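Local atomic coordinates of hypothetical protein (Thermococcus kodakarensis, PDB entry 2PBZ), a protein that probably works as an ATP-dependent ligase forming carbon–nitrogen bonds in purine (IMP) biosynthesis, with magnesium or manganese as cofactor. Residues A9-L14 and V65-F70; A20-F25 and M290-A295; H174-P179 and I247-L252. All coordinates share one frame; numbering follows the deposited sequence.

Contact 1 (A9-L14 and V65-F70); sequences ASHSSL and VPHGSF
H11 and H67 carry a loop-to-loop packing contact in which aromatic faces do most of the work and a single serine pair adds a polar link. It joins the turn between strand 5-8 and helix 13-22 to the loop that leads into helix 70-73. The imidazole planes are nearly parallel, at 19°, but the centroids lie 5.2 Å apart, so the rings slide past each other in opposite directions and barely overlap. Backbone and CB atoms cover the faces instead. H11 CG stands anti to its backbone N (chi1 -173°), which carries the ring over the type I turn H67-F70, and G68 CA sits 3.7 Å from the H11 ring centroid in a CH-pi contact. A CB on G68 would clash with H11 CE1, so the close fit depends on glycine. H11 CB in turn lies 3.8 Å from the H67 ring centroid, over the same face as S10 O, while F70 CE1 covers the opposite face, 3.4 Å above the ring plane. The first loop is the strand-to-helix turn of a beta-alpha-beta unit (5-8, 13-22, 27-31) in a parallel sheet, consistent with a Rossmann-like fold. Within that turn S13 N donates to S10 O at 3.1 Å. Between the loops, S10 OG and S69 OG share a hydrogen bond of 3.0 Å. H11 NE2 is hydrogen-bonded to I269 O, which fixes the far end of its ring, and S13 OG is bonded to E221 of the second subunit.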
loop_
_atom_site.group_PDB
_atom_site.type_symbol
_atom_site.label_atom_id
_atom_site.label_comp_id
_atom_site.label_asym_id
_atom_site.label_seq_id
_atom_site.Cartn_x
_atom_site.Cartn_y
_atom_site.Cartn_z
ATOM N N ALA A 9 -19.313 -13.463 9.895
ATOM C CA ALA A 9 -19.137 -12.510 8.809
ATOM C C ALA A 9 -18.819 -11.098 9.278
ATOM O O ALA A 9 -19.715 -10.309 9.575
ATOM C CB ALA A 9 -20.365 -12.486 7.948
ATOM N N SER A 10 -17.527 -10.786 9.333
ATOM C CA SER A 10 -17.042 -9.479 9.754
ATOM C C SER A 10 -15.564 -9.620 10.048
ATOM O O SER A 10 -15.001 -10.711 9.929
ATOM C CB SER A 10 -17.751 -9.010 11.015
ATOM O OG SER A 10 -17.457 -9.879 12.091
ATOM N N HIS A 11 -14.948 -8.506 10.437
ATOM C CA HIS A 11 -13.525 -8.458 10.758
ATOM C C HIS A 11 -12.595 -8.895 9.612
ATOM O O HIS A 11 -12.009 -8.063 8.924
ATOM C CB HIS A 11 -13.230 -9.306 11.998
ATOM C CG HIS A 11 -11.824 -9.169 12.497
ATOM N ND1 HIS A 11 -11.399 -8.096 13.250
ATOM C CD2 HIS A 11 -10.729 -9.943 12.303
ATOM C CE1 HIS A 11 -10.108 -8.217 13.499
ATOM N NE2 HIS A 11 -9.677 -9.329 12.936
ATOM N N SER A 12 -12.456 -10.198 9.419
ATOM C CA SER A 12 -11.581 -10.715 8.379
ATOM C C SER A 12 -12.070 -12.035 7.804
ATOM O O SER A 12 -11.265 -12.877 7.430
ATOM C CB SER A 12 -10.183 -10.906 8.957
ATOM O OG SER A 12 -10.232 -11.780 10.061
ATOM N N SER A 13 -13.388 -12.208 7.739
ATOM C CA SER A 13 -13.972 -13.428 7.217
ATOM C C SER A 13 -13.776 -13.578 5.723
ATOM O O SER A 13 -13.804 -14.696 5.209
ATOM C CB SER A 13 -15.464 -13.490 7.542
ATOM O OG SER A 13 -16.198 -12.451 6.916
ATOM N N LEU A 14 -13.575 -12.460 5.030
ATOM C CA LEU A 14 -13.370 -12.481 3.585
ATOM C C LEU A 14 -12.045 -13.130 3.284
ATOM O O LEU A 14 -11.940 -14.033 2.453
ATOM C CB LEU A 14 -13.380 -11.061 3.028
ATOM C CG LEU A 14 -14.720 -10.343 3.195
ATOM C CD1 LEU A 14 -14.575 -8.886 2.823
ATOM C CD2 LEU A 14 -15.776 -11.020 2.333
ATOM N N VAL A 65 -12.432 -21.220 13.418
ATOM C CA VAL A 65 -11.557 -20.084 13.068
ATOM C C VAL A 65 -12.040 -18.705 13.573
ATOM O O VAL A 65 -12.776 -18.006 12.879
ATOM C CB VAL A 65 -11.384 -19.953 11.549
ATOM C CG1 VAL A 65 -10.381 -18.855 11.251
ATOM C CG2 VAL A 65 -10.935 -21.268 10.949
ATOM N N PRO A 66 -11.578 -18.280 14.765
ATOM C CA PRO A 66 -11.968 -16.996 15.356
ATOM C C PRO A 66 -11.244 -15.752 14.811
ATOM O O PRO A 66 -10.230 -15.859 14.127
ATOM C CB PRO A 66 -11.688 -17.227 16.832
ATOM C CG PRO A 66 -10.416 -18.015 16.770
ATOM C CD PRO A 66 -10.627 -18.993 15.637
ATOM N N HIS A 67 -11.791 -14.580 15.120
ATOM C CA HIS A 67 -11.223 -13.300 14.709
ATOM C C HIS A 67 -11.616 -12.220 15.717
ATOM O O HIS A 67 -12.183 -12.529 16.756
ATOM C CB HIS A 67 -11.673 -12.935 13.282
ATOM C CG HIS A 67 -13.157 -12.823 13.105
ATOM N ND1 HIS A 67 -13.839 -13.510 12.126
ATOM C CD2 HIS A 67 -14.083 -12.087 13.760
ATOM C CE1 HIS A 67 -15.120 -13.206 12.187
ATOM N NE2 HIS A 67 -15.294 -12.343 13.170
ATOM N N GLY A 68 -11.326 -10.958 15.415
ATOM C CA GLY A 68 -11.616 -9.886 16.358
ATOM C C GLY A 68 -13.046 -9.531 16.714
ATOM O O GLY A 68 -13.272 -8.538 17.384
ATOM N N SER A 69 -14.020 -10.322 16.289
ATOM C CA SER A 69 -15.417 -10.006 16.595
ATOM C C SER A 69 -16.032 -11.018 17.535
ATOM O O SER A 69 -17.029 -10.731 18.195
ATOM C CB SER A 69 -16.261 -9.953 15.308
ATOM O OG SER A 69 -15.894 -8.869 14.468
ATOM N N PHE A 70 -15.424 -12.199 17.599
ATOM C CA PHE A 70 -15.935 -13.280 18.433
ATOM C C PHE A 70 -16.282 -12.980 19.883
ATOM O O PHE A 70 -17.276 -13.475 20.390
ATOM C CB PHE A 70 -14.990 -14.471 18.364
ATOM C CG PHE A 70 -15.181 -15.299 17.142
ATOM C CD1 PHE A 70 -15.044 -14.734 15.875
ATOM C CD2 PHE A 70 -15.580 -16.624 17.244
ATOM C CE1 PHE A 70 -15.307 -15.480 14.727
ATOM C CE2 PHE A 70 -15.847 -17.384 16.103
ATOM C CZ PHE A 70 -15.713 -16.813 14.844
#

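Contact 2 (A20-F25 and M290-A295); sequences AKKEGF and MGRRIA
E23 and R292 form a salt bridge where the C-terminal end of helix 13-22 meets the first turns of helix 290-302. R292 starts with CG anti to its backbone N (chi1 -173°) and stays extended to NE, crossing E23 at about a right angle. E23 is bent at chi2 (-61°), which brings OE2 to the NE edge of the guanidinium. OE2 receives R292 NE at 3.0 Å on its anti lone pair, and R292 NH2 adds a weak bond at 3.4 Å. K22 CG lies over one face of the guanidinium, 3.7 Å above its plane. Beside this polar pair the helices pack closely through alanine: A295 CB reaches A20 CA at 3.7 Å and E23 CG at 3.6 Å. F25 turns the edge of its ring to the backbone, CE1 lying 3.2 Å from A295 O. Its position follows from a Schellman motif, in which F25 N bonds to A20 O and G24 N, weakly, to K21 O, with G24 at positive phi. E23 OE2 also forms a salt bridge with R296, and because R292 and R296 bring like charges close together, the buried carboxylate is likely to remain ionised and to offset their repulsion.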
loop_
_atom_site.group_PDB
_atom_site.type_symbol
_atom_site.label_atom_id
_atom_site.label_comp_id
_atom_site.label_asym_id
_atom_site.label_seq_id
_atom_site.Cartn_x
_atom_site.Cartn_y
_atom_site.Cartn_z
ATOM N N ALA A 20 -9.540 -20.329 2.555
ATOM C CA ALA A 20 -9.997 -21.691 2.751
ATOM C C ALA A 20 -10.430 -22.298 1.419
ATOM O O ALA A 20 -10.036 -23.410 1.076
ATOM C CB ALA A 20 -11.145 -21.707 3.739
ATOM N N LYS A 21 -11.236 -21.560 0.662
ATOM C CA LYS A 21 -11.709 -22.030 -0.628
ATOM C C LYS A 21 -10.500 -22.188 -1.541
ATOM O O LYS A 21 -10.535 -22.941 -2.508
ATOM C CB LYS A 21 -12.709 -21.027 -1.219
ATOM C CG LYS A 21 -13.075 -21.272 -2.693
ATOM C CD LYS A 21 -13.380 -19.935 -3.436
ATOM C CE LYS A 21 -13.293 -20.060 -4.978
ATOM N NZ LYS A 21 -13.430 -18.741 -5.690
ATOM N N LYS A 22 -9.421 -21.477 -1.224
ATOM C CA LYS A 22 -8.195 -21.536 -2.018
ATOM C C LYS A 22 -7.419 -22.810 -1.716
ATOM O O LYS A 22 -6.759 -23.368 -2.590
ATOM C CB LYS A 22 -7.314 -20.324 -1.722
ATOM C CG LYS A 22 -6.718 -19.650 -2.943
ATOM C CD LYS A 22 -7.783 -18.968 -3.764
ATOM C CE LYS A 22 -7.178 -17.976 -4.754
ATOM N NZ LYS A 22 -6.605 -16.753 -4.069
ATOM N N GLU A 23 -7.501 -23.265 -0.472
ATOM C CA GLU A 23 -6.814 -24.480 -0.061
ATOM C C GLU A 23 -7.687 -25.704 -0.292
ATOM O O GLU A 23 -7.376 -26.801 0.167
ATOM C CB GLU A 23 -6.418 -24.394 1.411
ATOM C CG GLU A 23 -5.258 -23.457 1.681
ATOM C CD GLU A 23 -4.007 -23.890 0.960
ATOM O OE1 GLU A 23 -3.622 -25.065 1.129
ATOM O OE2 GLU A 23 -3.408 -23.068 0.228
ATOM N N GLY A 24 -8.790 -25.496 -1.003
ATOM C CA GLY A 24 -9.690 -26.594 -1.311
ATOM C C GLY A 24 -10.740 -26.943 -0.277
ATOM O O GLY A 24 -11.508 -27.890 -0.478
ATOM N N PHE A 25 -10.782 -26.205 0.827
ATOM C CA PHE A 25 -11.775 -26.466 1.864
ATOM C C PHE A 25 -13.139 -25.948 1.481
ATOM O O PHE A 25 -13.270 -25.117 0.585
ATOM C CB PHE A 25 -11.368 -25.822 3.181
ATOM C CG PHE A 25 -10.266 -26.536 3.877
ATOM C CD1 PHE A 25 -8.991 -25.979 3.946
ATOM C CD2 PHE A 25 -10.495 -27.793 4.438
ATOM C CE1 PHE A 25 -7.944 -26.668 4.567
ATOM C CE2 PHE A 25 -9.468 -28.497 5.060
ATOM C CZ PHE A 25 -8.182 -27.937 5.129
HETATM N N MSE A 290 -2.743 -14.291 5.289
HETATM C CA MSE A 290 -2.827 -14.878 6.618
HETATM C C MSE A 290 -4.007 -15.826 6.734
HETATM O O MSE A 290 -3.937 -16.832 7.447
HETATM C CB MSE A 290 -2.947 -13.796 7.692
HETATM C CG MSE A 290 -3.047 -14.372 9.105
HETATM SE SE MSE A 290 -1.373 -15.092 9.896
HETATM C CE MSE A 290 -0.640 -16.015 8.406
ATOM N N GLY A 291 -5.096 -15.480 6.046
ATOM C CA GLY A 291 -6.282 -16.305 6.058
ATOM C C GLY A 291 -5.993 -17.577 5.299
ATOM O O GLY A 291 -6.507 -18.640 5.629
ATOM N N ARG A 292 -5.157 -17.468 4.268
ATOM C CA ARG A 292 -4.809 -18.639 3.487
ATOM C C ARG A 292 -3.783 -19.474 4.242
ATOM O O ARG A 292 -3.727 -20.693 4.084
ATOM C CB ARG A 292 -4.267 -18.249 2.111
ATOM C CG ARG A 292 -4.061 -19.472 1.228
ATOM C CD ARG A 292 -3.797 -19.158 -0.230
ATOM N NE ARG A 292 -3.650 -20.392 -0.999
ATOM C CZ ARG A 292 -3.112 -20.468 -2.211
ATOM N NH1 ARG A 292 -2.661 -19.379 -2.808
ATOM N NH2 ARG A 292 -3.006 -21.640 -2.820
ATOM N N ARG A 293 -2.983 -18.811 5.074
ATOM C CA ARG A 293 -1.958 -19.492 5.851
ATOM C C ARG A 293 -2.621 -20.399 6.874
ATOM O O ARG A 293 -2.196 -21.535 7.076
ATOM C CB ARG A 293 -1.068 -18.484 6.560
ATOM C CG ARG A 293 0.064 -19.121 7.321
ATOM C CD ARG A 293 0.960 -19.905 6.385
ATOM N NE ARG A 293 1.921 -20.719 7.117
ATOM C CZ ARG A 293 1.614 -21.822 7.794
ATOM N NH1 ARG A 293 0.358 -22.254 7.825
ATOM N NH2 ARG A 293 2.557 -22.481 8.461
ATOM N N ILE A 294 -3.657 -19.878 7.521
ATOM C CA ILE A 294 -4.411 -20.647 8.490
ATOM C C ILE A 294 -5.002 -21.894 7.815
ATOM O O ILE A 294 -4.974 -22.981 8.373
ATOM C CB ILE A 294 -5.554 -19.819 9.052
ATOM C CG1 ILE A 294 -4.996 -18.683 9.894
ATOM C CG2 ILE A 294 -6.494 -20.703 9.842
ATOM C CD1 ILE A 294 -6.039 -17.694 10.306
ATOM N N ALA A 295 -5.522 -21.722 6.602
ATOM C CA ALA A 295 -6.119 -22.822 5.858
ATOM C C ALA A 295 -5.090 -23.822 5.408
ATOM O O ALA A 295 -5.373 -25.020 5.377
ATOM C CB ALA A 295 -6.881 -22.300 4.661
#

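Contact 3 (H174-P179 and I247-L252); sequences HFFYSP and IGPFAL
F175 and F250 face each other as a hydrogen-bonded pair of antiparallel strands, with F175 N to F250 O at 2.9 Å (160° at the hydrogen) and F250 N to F175 O at 3.1 Å. Past P249 the pairing continues with Y177 N to G248 O, also 3.1 Å. Followed outward, F175 begins with CB over one face of the F250 ring, although the modelled spacing there is too short to be trusted. Its CG then lies 3.7 Å from F250 CZ, and CD1 is 3.7 Å from F250 CE1. Finally CE1 passes the phenylalanine and meets L252 CD1 at 3.6 Å. F250 CG sits between its own N and carbonyl carbon (chi1 70°), which lays the ring across the neighbouring strand. An alanine at F250 would probably open a gap beside F175 CG and CD1 and leave F234 without its ring partner. On the other face, G248 CA packs over the F176 ring, 4.2 Å from its centroid. The two strands are inner members of an antiparallel sheet, consistent with an ATP-grasp fold, with 183-194 beyond 174-178 and 261-266 beyond 249-252; F250 meets F234 of helix 224-241, whereas F176 packs on R293 of helix 290-302.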
loop_
_atom_site.group_PDB
_atom_site.type_symbol
_atom_site.label_atom_id
_atom_site.label_comp_id
_atom_site.label_asym_id
_atom_site.label_seq_id
_atom_site.Cartn_x
_atom_site.Cartn_y
_atom_site.Cartn_z
ATOM N N HIS A 174 2.469 -9.018 12.146
ATOM C CA HIS A 174 1.694 -10.241 12.078
ATOM C C HIS A 174 2.587 -11.483 12.090
ATOM O O HIS A 174 3.564 -11.569 11.338
ATOM C CB HIS A 174 0.843 -10.206 10.806
ATOM C CG HIS A 174 0.030 -8.956 10.673
ATOM N ND1 HIS A 174 -1.075 -8.702 11.457
ATOM C CD2 HIS A 174 0.202 -7.858 9.898
ATOM C CE1 HIS A 174 -1.546 -7.500 11.175
ATOM N NE2 HIS A 174 -0.789 -6.965 10.235
ATOM N N PHE A 175 2.240 -12.442 12.942
ATOM C CA PHE A 175 3.001 -13.690 13.055
ATOM C C PHE A 175 2.115 -14.910 12.917
ATOM O O PHE A 175 0.899 -14.850 13.106
ATOM C CB PHE A 175 3.687 -13.817 14.416
ATOM C CG PHE A 175 4.780 -12.831 14.657
ATOM C CD1 PHE A 175 4.570 -11.727 15.473
ATOM C CD2 PHE A 175 6.053 -13.045 14.123
ATOM C CE1 PHE A 175 5.608 -10.847 15.769
ATOM C CE2 PHE A 175 7.106 -12.172 14.408
ATOM C CZ PHE A 175 6.883 -11.072 15.234
ATOM N N PHE A 176 2.743 -16.030 12.609
ATOM C CA PHE A 176 2.012 -17.278 12.505
ATOM C C PHE A 176 2.928 -18.375 12.987
ATOM O O PHE A 176 3.837 -18.771 12.269
ATOM C CB PHE A 176 1.595 -17.564 11.061
ATOM C CG PHE A 176 0.689 -18.760 10.920
ATOM C CD1 PHE A 176 -0.696 -18.598 10.853
ATOM C CD2 PHE A 176 1.215 -20.049 10.858
ATOM C CE1 PHE A 176 -1.544 -19.697 10.723
ATOM C CE2 PHE A 176 0.378 -21.166 10.727
ATOM C CZ PHE A 176 -1.007 -20.987 10.659
ATOM N N TYR A 177 2.726 -18.849 14.210
ATOM C CA TYR A 177 3.566 -19.935 14.674
ATOM C C TYR A 177 2.887 -21.213 14.216
ATOM O O TYR A 177 1.716 -21.408 14.480
ATOM C CB TYR A 177 3.696 -19.954 16.191
ATOM C CG TYR A 177 4.458 -21.178 16.621
ATOM C CD1 TYR A 177 5.796 -21.334 16.270
ATOM C CD2 TYR A 177 3.809 -22.240 17.255
ATOM C CE1 TYR A 177 6.471 -22.516 16.525
ATOM C CE2 TYR A 177 4.479 -23.433 17.514
ATOM C CZ TYR A 177 5.811 -23.561 17.144
ATOM O OH TYR A 177 6.477 -24.728 17.380
ATOM N N SER A 178 3.603 -22.093 13.537
ATOM C CA SER A 178 2.959 -23.301 13.067
ATOM C C SER A 178 3.488 -24.554 13.714
ATOM O O SER A 178 4.693 -24.795 13.709
ATOM C CB SER A 178 3.115 -23.426 11.560
ATOM O OG SER A 178 4.427 -23.798 11.234
ATOM N N PRO A 179 2.597 -25.361 14.312
ATOM C CA PRO A 179 3.041 -26.604 14.952
ATOM C C PRO A 179 3.428 -27.592 13.871
ATOM O O PRO A 179 4.455 -28.249 13.948
ATOM C CB PRO A 179 1.817 -27.045 15.736
ATOM C CG PRO A 179 1.200 -25.742 16.130
ATOM C CD PRO A 179 1.287 -24.946 14.844
ATOM N N ILE A 247 -1.178 -21.018 18.627
ATOM C CA ILE A 247 -1.085 -22.004 17.573
ATOM C C ILE A 247 -1.137 -21.431 16.171
ATOM O O ILE A 247 -0.441 -21.907 15.286
ATOM C CB ILE A 247 -2.158 -23.091 17.736
ATOM C CG1 ILE A 247 -1.769 -24.010 18.895
ATOM C CG2 ILE A 247 -2.301 -23.892 16.456
ATOM C CD1 ILE A 247 -2.752 -25.121 19.136
ATOM N N GLY A 248 -1.939 -20.408 15.938
ATOM C CA GLY A 248 -1.958 -19.887 14.584
ATOM C C GLY A 248 -1.435 -18.473 14.469
ATOM O O GLY A 248 -0.258 -18.214 14.691
ATOM N N PRO A 249 -2.312 -17.531 14.094
ATOM C CA PRO A 249 -1.907 -16.131 13.959
ATOM C C PRO A 249 -1.944 -15.354 15.276
ATOM O O PRO A 249 -2.703 -15.673 16.186
ATOM C CB PRO A 249 -2.916 -15.586 12.941
ATOM C CG PRO A 249 -4.148 -16.322 13.284
ATOM C CD PRO A 249 -3.640 -17.747 13.490
ATOM N N PHE A 250 -1.105 -14.337 15.370
ATOM C CA PHE A 250 -1.104 -13.465 16.531
ATOM C C PHE A 250 -0.349 -12.233 16.084
ATOM O O PHE A 250 0.352 -12.267 15.076
ATOM C CB PHE A 250 -0.470 -14.146 17.775
ATOM C CG PHE A 250 1.023 -14.364 17.690
ATOM C CD1 PHE A 250 1.897 -13.518 18.357
ATOM C CD2 PHE A 250 1.551 -15.429 16.969
ATOM C CE1 PHE A 250 3.281 -13.729 18.308
ATOM C CE2 PHE A 250 2.922 -15.651 16.913
ATOM C CZ PHE A 250 3.791 -14.799 17.585
ATOM N N ALA A 251 -0.518 -11.134 16.803
ATOM C CA ALA A 251 0.167 -9.913 16.427
ATOM C C ALA A 251 0.630 -9.103 17.617
ATOM O O ALA A 251 -0.026 -9.062 18.660
ATOM C CB ALA A 251 -0.733 -9.063 15.544
ATOM N N LEU A 252 1.776 -8.466 17.448
ATOM C CA LEU A 252 2.324 -7.611 18.479
ATOM C C LEU A 252 2.139 -6.190 17.955
ATOM O O LEU A 252 2.392 -5.912 16.787
ATOM C CB LEU A 252 3.803 -7.931 18.689
ATOM C CG LEU A 252 4.076 -9.388 19.070
ATOM C CD1 LEU A 252 5.562 -9.643 19.159
ATOM C CD2 LEU A 252 3.400 -9.686 20.393
#

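How the contacts relate
From the N terminus, 9-14 opens contact 1 and, further along the same helix 13-22, 20-25 opens contact 2. The chain returns at 65-70 to close contact 1 while contact 2 is still open, so the two cross. Contact 3 opens at 174-179 and closes at 247-252, in series with contact 1 and nested inside the long loop that 290-295 finally completes. Contact 1 thus stays within the N-terminal, Rossmann-like part and contact 3 within the ATP-grasp-like part, whereas contact 2 ties helix 13-22 of the first part to helix 290-302 of the second. Contacts 2 and 3 touch directly: M290 packs on P249 and F176, and R293 on S178.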